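Local atomic coordinates of protein Pcdhgb2 (Mus musculus, PDB entry 5SZR), a protein that probably mediates calcium-dependent cell adhesion through its extracellular cadherin domains and may help to establish and maintain specific neuronal connections in the brain. Residues Y78-E83 with I96-L101; R281-E286 with V313-R318; S400-L405 with T422-F427. All blocks are in the same frame, centred on the assembly; numbering follows the deposited sequence.

The three contacts come in series along one elongated chain of consecutive cadherin domains, and each lies in a different domain. Interaction 1 and interaction 3 repeat one structural theme, the antiparallel hairpin of a domain's last two strands: 77-85 with 91-101, and 402-410 with 418-428. Their centres are about 151 Å apart, on opposite sides of the chain's centre. Interaction 2 falls between them in sequence and joins the loop after strand 276-279 to the end of strand 306-316 and the calcium-binding linker residues just after it. Its centre is about 110 Å from that of interaction 1 and about 43 Å from that of interaction 3. None touches another: interactions 1 and 3 lie within single domains, whereas one calcium of interaction 2 also binds Asp360 of the next.

Interaction 1: residues Y78-E83 with I96-L101; sequences YTLNVE and IQVKIL
Tyr78 and Val98 face each other across an antiparallel beta hairpin, strands 77-85 and 91-101, which are the last two strands of this cadherin domain's sandwich. The short segments run at 158° to each other. Tyr78 and Val98 exchange two backbone hydrogen bonds, of which Val98 N to Tyr78 O is 2.7 Å, and Leu80 and Ile96 form the next hydrogen-bonded pair. Between them, Thr79 and Gln97 make a non-hydrogen-bonded pair whose side chains leave on the opposite face.

On the face of Tyr78, Leu80, Ile96 and Val98, the directly opposed residues meet mainly through their first carbons: Leu80 CB lies 4.1 Å from Ile96 CB. Longer reach comes from diagonal pairs. The Leu80 and Val98 side chains pass at a slant, with Leu80 CD1 3.9 Å from Val98 CG2. Val82 extends the same apolar row by setting CG2 against the tip of Ile96. At the other end, Tyr78 CG lies anti to its own carbonyl carbon (chi1 -62°), and the ring presents the CD2-CE2 side to Ile100. The isoleucine approaches that edge in the ring plane rather than over a face, and the ring also packs edge-to-face with Phe55.

The apolar face continues onto neighbouring strands, since Leu80 and Ile96 both touch Ile64 and Val98 rests on Val12 and Leu14 of strand 9-15. Ile100 also touches Glu16, a calcium ligand, which brings this end of the hairpin near the metal site. Ile100 CD1 stands 3.9 Å from Tyr78 CE2.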
loop_
_atom_site.group_PDB
_atom_site.type_symbol
_atom_site.label_atom_id
_atom_site.label_comp_id
_atom_site.label_asym_id
_atom_site.label_seq_id
_atom_site.Cartn_x
_atom_site.Cartn_y
_atom_site.Cartn_z
ATOM N N TYR A 78 50.830 2.753 -42.889
ATOM C CA TYR A 78 52.254 2.959 -42.670
ATOM C C TYR A 78 52.966 3.095 -44.007
ATOM O O TYR A 78 52.662 2.373 -44.963
ATOM C CB TYR A 78 52.882 1.805 -41.880
ATOM C CG TYR A 78 52.328 1.613 -40.484
ATOM C CD1 TYR A 78 52.856 2.306 -39.405
ATOM C CD2 TYR A 78 51.292 0.718 -40.247
ATOM C CE1 TYR A 78 52.350 2.126 -38.122
ATOM C CE2 TYR A 78 50.786 0.528 -38.977
ATOM C CZ TYR A 78 51.316 1.235 -37.918
ATOM O OH TYR A 78 50.818 1.045 -36.654
ATOM N N THR A 79 53.924 4.018 -44.061
ATOM C CA THR A 79 54.756 4.245 -45.236
ATOM C C THR A 79 56.173 3.785 -44.918
ATOM O O THR A 79 56.821 4.331 -44.017
ATOM C CB THR A 79 54.742 5.717 -45.646
ATOM O OG1 THR A 79 53.481 6.037 -46.244
ATOM C CG2 THR A 79 55.850 6.006 -46.644
ATOM N N LEU A 80 56.647 2.785 -45.654
ATOM C CA LEU A 80 57.954 2.184 -45.431
ATOM C C LEU A 80 58.845 2.470 -46.634
ATOM O O LEU A 80 58.524 2.068 -47.759
ATOM C CB LEU A 80 57.834 0.676 -45.197
ATOM C CG LEU A 80 57.421 0.169 -43.810
ATOM C CD1 LEU A 80 55.985 0.546 -43.468
ATOM C CD2 LEU A 80 57.618 -1.342 -43.712
ATOM N N ASN A 81 59.950 3.167 -46.400
ATOM C CA ASN A 81 60.961 3.406 -47.421
ATOM C C ASN A 81 62.174 2.551 -47.089
ATOM O O ASN A 81 62.710 2.639 -45.978
ATOM C CB ASN A 81 61.338 4.885 -47.488
ATOM C CG ASN A 81 60.134 5.782 -47.683
ATOM O OD1 ASN A 81 59.302 5.547 -48.558
ATOM N ND2 ASN A 81 60.032 6.818 -46.857
ATOM N N VAL A 82 62.595 1.722 -48.040
ATOM C CA VAL A 82 63.717 0.809 -47.857
ATOM C C VAL A 82 64.842 1.219 -48.795
ATOM O O VAL A 82 64.609 1.534 -49.968
ATOM C CB VAL A 82 63.302 -0.656 -48.096
ATOM C CG1 VAL A 82 64.513 -1.572 -48.043
ATOM C CG2 VAL A 82 62.272 -1.087 -47.060
ATOM N N GLU A 83 66.064 1.216 -48.272
ATOM C CA GLU A 83 67.257 1.562 -49.031
ATOM C C GLU A 83 68.129 0.320 -49.165
ATOM O O GLU A 83 68.494 -0.296 -48.158
ATOM C CB GLU A 83 68.025 2.689 -48.344
ATOM C CG GLU A 83 69.276 3.113 -49.079
ATOM C CD GLU A 83 70.274 3.792 -48.167
ATOM O OE1 GLU A 83 70.301 3.457 -46.962
ATOM O OE2 GLU A 83 71.027 4.661 -48.655
ATOM N N ILE A 96 56.954 0.933 -49.601
ATOM C CA ILE A 96 55.941 -0.076 -49.321
ATOM C C ILE A 96 54.851 0.596 -48.499
ATOM O O ILE A 96 55.072 0.938 -47.332
ATOM C CB ILE A 96 56.518 -1.283 -48.576
ATOM C CG1 ILE A 96 57.621 -1.928 -49.413
ATOM C CG2 ILE A 96 55.420 -2.288 -48.256
ATOM C CD1 ILE A 96 58.638 -2.650 -48.599
ATOM N N GLN A 97 53.685 0.791 -49.104
ATOM C CA GLN A 97 52.563 1.441 -48.438
ATOM C C GLN A 97 51.689 0.365 -47.808
ATOM O O GLN A 97 51.055 -0.426 -48.517
ATOM C CB GLN A 97 51.780 2.298 -49.425
ATOM C CG GLN A 97 52.578 3.485 -49.914
ATOM C CD GLN A 97 51.801 4.364 -50.856
ATOM O OE1 GLN A 97 50.714 4.842 -50.527
ATOM N NE2 GLN A 97 52.354 4.587 -52.040
ATOM N N VAL A 98 51.671 0.328 -46.479
ATOM C CA VAL A 98 50.987 -0.712 -45.721
ATOM C C VAL A 98 49.640 -0.168 -45.275
ATOM O O VAL A 98 49.570 0.799 -44.505
ATOM C CB VAL A 98 51.823 -1.173 -44.518
ATOM C CG1 VAL A 98 51.057 -2.206 -43.709
ATOM C CG2 VAL A 98 53.158 -1.738 -44.986
ATOM N N LYS A 99 48.572 -0.789 -45.761
ATOM C CA LYS A 99 47.211 -0.414 -45.408
ATOM C C LYS A 99 46.715 -1.338 -44.303
ATOM O O LYS A 99 46.916 -2.556 -44.366
ATOM C CB LYS A 99 46.303 -0.492 -46.634
ATOM C CG LYS A 99 44.833 -0.328 -46.335
ATOM C CD LYS A 99 44.010 -0.404 -47.613
ATOM C CE LYS A 99 42.521 -0.342 -47.306
ATOM N NZ LYS A 99 41.685 -0.422 -48.535
ATOM N N ILE A 100 46.095 -0.759 -43.280
ATOM C CA ILE A 100 45.567 -1.521 -42.155
ATOM C C ILE A 100 44.065 -1.660 -42.332
ATOM O O ILE A 100 43.387 -0.720 -42.768
ATOM C CB ILE A 100 45.917 -0.848 -40.814
ATOM C CG1 ILE A 100 47.419 -0.583 -40.732
ATOM C CG2 ILE A 100 45.462 -1.711 -39.638
ATOM C CD1 ILE A 100 48.274 -1.823 -40.911
ATOM N N LEU A 101 43.543 -2.841 -42.014
ATOM C CA LEU A 101 42.120 -3.124 -42.126
ATOM C C LEU A 101 41.467 -3.092 -40.752
ATOM O O LEU A 101 42.018 -3.608 -39.776
ATOM C CB LEU A 101 41.886 -4.481 -42.791
ATOM C CG LEU A 101 42.308 -4.527 -44.260
ATOM C CD1 LEU A 101 42.109 -5.916 -44.840
ATOM C CD2 LEU A 101 41.538 -3.486 -45.057
#

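Interaction 2: residues R281-E286 with V313-R318; sequences RAFDHE and VLVGDR. With CA (calcium ion), chain Q; CA (calcium ion), chain P.
His285 lies against Val315 and Asp317 in a calcium site between cadherin domains, formed by an Asp-His-Glu sequence at 284-286 and the start of the Asp-Arg-Asn-Asp-Asn linker at 317. Glu286 bridges both ions: OE1 reaches one calcium at 2.3 Å and, less closely, the second, which OE2 binds at 2.4 Å. Asp284 OD1 and two waters join the first ion; Asp317 OD1, at 2.5 Å, and Arg318 O join the second. Glu226 and Asp320 contribute to both sites, and Asp360 of the following domain completes the second.

Behind this shell, the His285 ring lies over Asp317, whose CB stands 3.6 Å from the ring centroid and almost on its normal, a CH-pi contact. Asp317 OD2 has its polar partner in Ser361. In the ring plane, His285 ND1 donates to Val315 O at 3.0 Å, meeting the oxygen from above the carbonyl plane. An alanine in place of His285 would probably leave Val315 O without this donor and open a gap beside Asp317, making its metal-binding carboxylate easier to shift. Further out, Phe283 CB packs on Val315 CG1. Asp284 OD1, already bound to calcium, accepts from Glu286 N at 3.2 Å in an Asx turn.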
loop_
_atom_site.group_PDB
_atom_site.type_symbol
_atom_site.label_atom_id
_atom_site.label_comp_id
_atom_site.label_asym_id
_atom_site.label_seq_id
_atom_site.Cartn_x
_atom_site.Cartn_y
_atom_site.Cartn_z
ATOM N N ARG A 281 -21.090 11.707 27.629
ATOM C CA ARG A 281 -22.048 11.822 28.717
ATOM C C ARG A 281 -22.564 10.438 29.074
ATOM O O ARG A 281 -22.415 9.483 28.309
ATOM C CB ARG A 281 -23.220 12.732 28.344
ATOM C CG ARG A 281 -24.091 12.164 27.232
ATOM C CD ARG A 281 -25.486 12.769 27.247
ATOM N NE ARG A 281 -25.463 14.220 27.089
ATOM C CZ ARG A 281 -26.544 14.962 26.880
ATOM N NH1 ARG A 281 -26.435 16.276 26.746
ATOM N NH2 ARG A 281 -27.737 14.388 26.802
ATOM N N ALA A 282 -23.188 10.345 30.245
ATOM C CA ALA A 282 -23.869 9.121 30.644
ATOM C C ALA A 282 -25.162 8.982 29.851
ATOM O O ALA A 282 -26.055 9.829 29.956
ATOM C CB ALA A 282 -24.158 9.137 32.144
ATOM N N PHE A 283 -25.257 7.930 29.044
ATOM C CA PHE A 283 -26.467 7.705 28.267
ATOM C C PHE A 283 -27.587 7.174 29.160
ATOM O O PHE A 283 -27.348 6.456 30.134
ATOM C CB PHE A 283 -26.195 6.732 27.123
ATOM C CG PHE A 283 -25.194 7.239 26.115
ATOM C CD1 PHE A 283 -24.341 6.361 25.468
ATOM C CD2 PHE A 283 -25.117 8.587 25.808
ATOM C CE1 PHE A 283 -23.417 6.821 24.534
ATOM C CE2 PHE A 283 -24.196 9.052 24.873
ATOM C CZ PHE A 283 -23.347 8.167 24.237
ATOM N N ASP A 284 -28.821 7.543 28.819
ATOM C CA ASP A 284 -30.018 7.125 29.545
ATOM C C ASP A 284 -30.960 6.476 28.541
ATOM O O ASP A 284 -31.577 7.171 27.724
ATOM C CB ASP A 284 -30.671 8.320 30.247
ATOM C CG ASP A 284 -31.959 7.962 30.971
ATOM O OD1 ASP A 284 -32.232 6.765 31.204
ATOM O OD2 ASP A 284 -32.704 8.900 31.333
ATOM N N HIS A 285 -31.060 5.144 28.596
ATOM C CA HIS A 285 -31.872 4.404 27.631
ATOM C C HIS A 285 -33.322 4.870 27.635
ATOM O O HIS A 285 -34.002 4.794 26.605
ATOM C CB HIS A 285 -31.792 2.905 27.931
ATOM C CG HIS A 285 -32.742 2.070 27.127
ATOM N ND1 HIS A 285 -32.419 1.561 25.888
ATOM C CD2 HIS A 285 -34.000 1.647 27.391
ATOM C CE1 HIS A 285 -33.440 0.864 25.421
ATOM N NE2 HIS A 285 -34.413 0.901 26.314
ATOM N N GLU A 286 -33.809 5.364 28.770
ATOM C CA GLU A 286 -35.195 5.800 28.853
ATOM C C GLU A 286 -35.440 7.115 28.117
ATOM O O GLU A 286 -36.584 7.389 27.741
ATOM C CB GLU A 286 -35.614 5.908 30.318
ATOM C CG GLU A 286 -35.973 4.563 30.967
ATOM C CD GLU A 286 -34.787 3.623 31.134
ATOM O OE1 GLU A 286 -33.746 4.056 31.661
ATOM O OE2 GLU A 286 -34.900 2.442 30.746
ATOM N N VAL A 313 -25.281 4.031 17.072
ATOM C CA VAL A 313 -24.988 3.720 18.465
ATOM C C VAL A 313 -26.293 3.311 19.138
ATOM O O VAL A 313 -27.258 4.085 19.156
ATOM C CB VAL A 313 -24.337 4.914 19.179
ATOM C CG1 VAL A 313 -24.077 4.587 20.641
ATOM C CG2 VAL A 313 -23.041 5.302 18.468
ATOM N N LEU A 314 -26.328 2.093 19.674
ATOM C CA LEU A 314 -27.501 1.568 20.362
ATOM C C LEU A 314 -27.272 1.650 21.866
ATOM O O LEU A 314 -26.358 1.011 22.398
ATOM C CB LEU A 314 -27.791 0.128 19.936
ATOM C CG LEU A 314 -28.382 -0.014 18.532
ATOM C CD1 LEU A 314 -28.400 -1.468 18.082
ATOM C CD2 LEU A 314 -29.784 0.578 18.507
ATOM N N VAL A 315 -28.089 2.450 22.540
ATOM C CA VAL A 315 -27.997 2.607 23.986
ATOM C C VAL A 315 -28.682 1.413 24.641
ATOM O O VAL A 315 -29.874 1.173 24.424
ATOM C CB VAL A 315 -28.629 3.931 24.435
ATOM C CG1 VAL A 315 -28.584 4.059 25.948
ATOM C CG2 VAL A 315 -27.919 5.100 23.766
ATOM N N GLY A 316 -27.930 0.659 25.439
ATOM C CA GLY A 316 -28.435 -0.576 26.015
ATOM C C GLY A 316 -29.212 -0.330 27.300
ATOM O O GLY A 316 -28.840 0.504 28.120
ATOM N N ASP A 317 -30.296 -1.077 27.465
ATOM C CA ASP A 317 -31.140 -0.934 28.641
ATOM C C ASP A 317 -30.531 -1.675 29.824
ATOM O O ASP A 317 -30.153 -2.845 29.708
ATOM C CB ASP A 317 -32.544 -1.462 28.351
ATOM C CG ASP A 317 -33.488 -1.283 29.524
ATOM O OD1 ASP A 317 -33.351 -0.277 30.253
ATOM O OD2 ASP A 317 -34.368 -2.152 29.718
ATOM N N ARG A 318 -30.425 -0.990 30.954
ATOM C CA ARG A 318 -30.100 -1.608 32.229
ATOM C C ARG A 318 -31.300 -1.523 33.163
ATOM O O ARG A 318 -32.244 -0.763 32.930
ATOM C CB ARG A 318 -28.886 -0.945 32.886
ATOM C CG ARG A 318 -27.545 -1.349 32.299
ATOM C CD ARG A 318 -26.410 -0.844 33.179
ATOM N NE ARG A 318 -25.097 -1.227 32.668
ATOM C CZ ARG A 318 -24.535 -2.416 32.871
ATOM N NH1 ARG A 318 -23.334 -2.678 32.373
ATOM N NH2 ARG A 318 -25.178 -3.343 33.572
HETATM CA CA CA Q . -33.266 1.369 32.083
HETATM CA CA CA P . -31.981 5.032 32.784
HETATM O O HOH W 1 -33.712 5.969 34.472
HETATM O O HOH W 2 -30.258 6.601 33.355
#

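Interaction 3: residues S400-L405 with T422-F427; sequences SARQRL and TLHLIF. With MAN (alpha-D-mannopyranose), chain B.
Leu405 and Leu423 form a hydrogen-bonded pair in an antiparallel hairpin near the end of the last cadherin domain, and the two faces of this hairpin differ sharply. The tight part is the backbone together with the face of Gln403, Leu405, Leu423 and Leu425. Five backbone hydrogen bonds join the segments, including Leu423 N to Leu405 O at 2.7 Å, with a nearly straight N-H...O angle of 176°. Leu405 CD1 meets Leu425 CD1 at 4.0 Å. Gln403 bends at chi2 (-76°), and its amide donates through NE2 to Ser400 O while OE1 bonds Ser375; its CG lies by Phe427 CE2.

The other face is more open to solvent, though locally close. Arg402 and Ile426 run side by side, with Ile426 CD1 over one face of the guanidinium, 3.2 Å from Arg402 NH1. A water links Gln403 O to His424 ND1, the latter at 2.7 Å, and makes only a weak bond to Arg402. Thr422 OG1 carries a covalent O-linked mannose, whose O4 receives a weak bond from Arg404 NH1 at 3.3 Å; Arg404 NH2 bonds Gln373.

Strand 418-428 is flanked on its other side by strand 335-342, which bonds to Thr422 and His424. The leucine face packs against Phe380 of strand 380-382 and Val389 of strand 388-391 in the opposing sheet of the sandwich.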
loop_
_atom_site.group_PDB
_atom_site.type_symbol
_atom_site.label_atom_id
_atom_site.label_comp_id
_atom_site.label_asym_id
_atom_site.label_seq_id
_atom_site.Cartn_x
_atom_site.Cartn_y
_atom_site.Cartn_z
ATOM N N SER A 400 -60.442 -17.198 59.384
ATOM C CA SER A 400 -60.550 -15.908 60.052
ATOM C C SER A 400 -61.192 -14.875 59.133
ATOM O O SER A 400 -60.977 -14.879 57.918
ATOM C CB SER A 400 -59.167 -15.418 60.488
ATOM O OG SER A 400 -58.381 -16.477 61.005
ATOM N N ALA A 401 -61.982 -13.978 59.725
ATOM C CA ALA A 401 -62.605 -12.916 58.942
ATOM C C ALA A 401 -61.563 -11.942 58.402
ATOM O O ALA A 401 -61.668 -11.484 57.258
ATOM C CB ALA A 401 -63.646 -12.180 59.786
ATOM N N ARG A 402 -60.557 -11.610 59.208
ATOM C CA ARG A 402 -59.486 -10.716 58.789
ATOM C C ARG A 402 -58.354 -11.523 58.168
ATOM O O ARG A 402 -57.856 -12.476 58.777
ATOM C CB ARG A 402 -58.952 -9.906 59.972
ATOM C CG ARG A 402 -59.943 -8.936 60.595
ATOM C CD ARG A 402 -59.216 -7.989 61.540
ATOM N NE ARG A 402 -58.066 -7.372 60.875
ATOM C CZ ARG A 402 -58.002 -6.094 60.518
ATOM N NH1 ARG A 402 -59.019 -5.280 60.779
ATOM N NH2 ARG A 402 -56.916 -5.626 59.911
ATOM N N GLN A 403 -57.944 -11.130 56.964
ATOM C CA GLN A 403 -56.864 -11.788 56.245
ATOM C C GLN A 403 -55.831 -10.755 55.820
ATOM O O GLN A 403 -56.148 -9.579 55.625
ATOM C CB GLN A 403 -57.387 -12.543 55.018
ATOM C CG GLN A 403 -58.317 -13.693 55.359
ATOM C CD GLN A 403 -57.569 -14.895 55.891
ATOM O OE1 GLN A 403 -56.376 -15.064 55.624
ATOM N NE2 GLN A 403 -58.263 -15.740 56.646
ATOM N N ARG A 404 -54.590 -11.205 55.670
ATOM C CA ARG A 404 -53.495 -10.307 55.327
ATOM C C ARG A 404 -52.557 -10.978 54.338
ATOM O O ARG A 404 -52.110 -12.106 54.569
ATOM C CB ARG A 404 -52.724 -9.888 56.579
ATOM C CG ARG A 404 -51.444 -9.128 56.295
ATOM C CD ARG A 404 -50.712 -8.838 57.593
ATOM N NE ARG A 404 -49.469 -8.109 57.378
ATOM C CZ ARG A 404 -48.331 -8.673 56.986
ATOM N NH1 ARG A 404 -47.247 -7.927 56.825
ATOM N NH2 ARG A 404 -48.276 -9.978 56.749
ATOM N N LEU A 405 -52.261 -10.275 53.244
ATOM C CA LEU A 405 -51.319 -10.718 52.223
ATOM C C LEU A 405 -50.209 -9.686 52.077
ATOM O O LEU A 405 -50.483 -8.484 51.986
ATOM C CB LEU A 405 -52.005 -10.904 50.865
ATOM C CG LEU A 405 -52.979 -12.040 50.555
ATOM C CD1 LEU A 405 -53.357 -11.964 49.085
ATOM C CD2 LEU A 405 -52.383 -13.392 50.870
ATOM N N THR A 422 -48.911 -4.393 51.336
ATOM C CA THR A 422 -49.670 -5.221 52.265
ATOM C C THR A 422 -51.157 -5.034 52.005
ATOM O O THR A 422 -51.658 -3.906 52.009
ATOM C CB THR A 422 -49.350 -4.876 53.719
ATOM O OG1 THR A 422 -47.974 -5.153 53.992
ATOM C CG2 THR A 422 -50.211 -5.709 54.650
ATOM N N LEU A 423 -51.855 -6.136 51.780
ATOM C CA LEU A 423 -53.274 -6.117 51.449
ATOM C C LEU A 423 -54.036 -6.720 52.616
ATOM O O LEU A 423 -53.953 -7.929 52.854
ATOM C CB LEU A 423 -53.551 -6.898 50.167
ATOM C CG LEU A 423 -52.779 -6.534 48.904
ATOM C CD1 LEU A 423 -53.218 -7.454 47.781
ATOM C CD2 LEU A 423 -53.013 -5.082 48.536
ATOM N N HIS A 424 -54.764 -5.877 53.345
ATOM C CA HIS A 424 -55.671 -6.330 54.391
ATOM C C HIS A 424 -57.002 -6.676 53.736
ATOM O O HIS A 424 -57.715 -5.790 53.253
ATOM C CB HIS A 424 -55.849 -5.259 55.465
ATOM C CG HIS A 424 -54.569 -4.836 56.116
ATOM N ND1 HIS A 424 -53.827 -5.677 56.917
ATOM C CD2 HIS A 424 -53.909 -3.653 56.099
ATOM C CE1 HIS A 424 -52.760 -5.035 57.358
ATOM N NE2 HIS A 424 -52.786 -3.805 56.877
ATOM N N LEU A 425 -57.329 -7.962 53.704
ATOM C CA LEU A 425 -58.579 -8.446 53.132
ATOM C C LEU A 425 -59.470 -8.926 54.271
ATOM O O LEU A 425 -59.106 -9.852 55.003
ATOM C CB LEU A 425 -58.317 -9.562 52.121
ATOM C CG LEU A 425 -57.136 -9.296 51.183
ATOM C CD1 LEU A 425 -56.914 -10.460 50.231
ATOM C CD2 LEU A 425 -57.332 -7.998 50.411
ATOM N N ILE A 426 -60.627 -8.290 54.428
ATOM C CA ILE A 426 -61.511 -8.526 55.565
ATOM C C ILE A 426 -62.871 -8.953 55.037
ATOM O O ILE A 426 -63.537 -8.185 54.331
ATOM C CB ILE A 426 -61.635 -7.279 56.450
ATOM C CG1 ILE A 426 -60.249 -6.814 56.899
ATOM C CG2 ILE A 426 -62.535 -7.559 57.649
ATOM C CD1 ILE A 426 -60.293 -5.657 57.856
ATOM N N PHE A 427 -63.285 -10.169 55.383
ATOM C CA PHE A 427 -64.576 -10.680 54.950
ATOM C C PHE A 427 -65.705 -10.035 55.736
ATOM O O PHE A 427 -65.628 -9.883 56.959
ATOM C CB PHE A 427 -64.637 -12.197 55.111
ATOM C CG PHE A 427 -63.859 -12.945 54.071
ATOM C CD1 PHE A 427 -64.372 -13.116 52.796
ATOM C CD2 PHE A 427 -62.618 -13.479 54.366
ATOM C CE1 PHE A 427 -63.656 -13.805 51.835
ATOM C CE2 PHE A 427 -61.904 -14.169 53.412
ATOM C CZ PHE A 427 -62.425 -14.331 52.146
HETATM C C1 MAN B . -47.309 -3.914 54.306
HETATM C C2 MAN B . -45.827 -4.273 54.408
HETATM C C3 MAN B . -45.592 -5.085 55.685
HETATM C C4 MAN B . -46.097 -4.324 56.922
HETATM C C5 MAN B . -47.579 -3.938 56.760
HETATM C C6 MAN B . -48.051 -2.994 57.863
HETATM O O2 MAN B . -45.022 -3.092 54.528
HETATM O O3 MAN B . -44.222 -5.447 55.856
HETATM O O4 MAN B . -45.956 -5.139 58.073
HETATM O O5 MAN B . -47.799 -3.265 55.475
HETATM O O6 MAN B . -49.448 -2.752 57.700
HETATM O O HOH W 3 -55.170 -7.785 57.954
#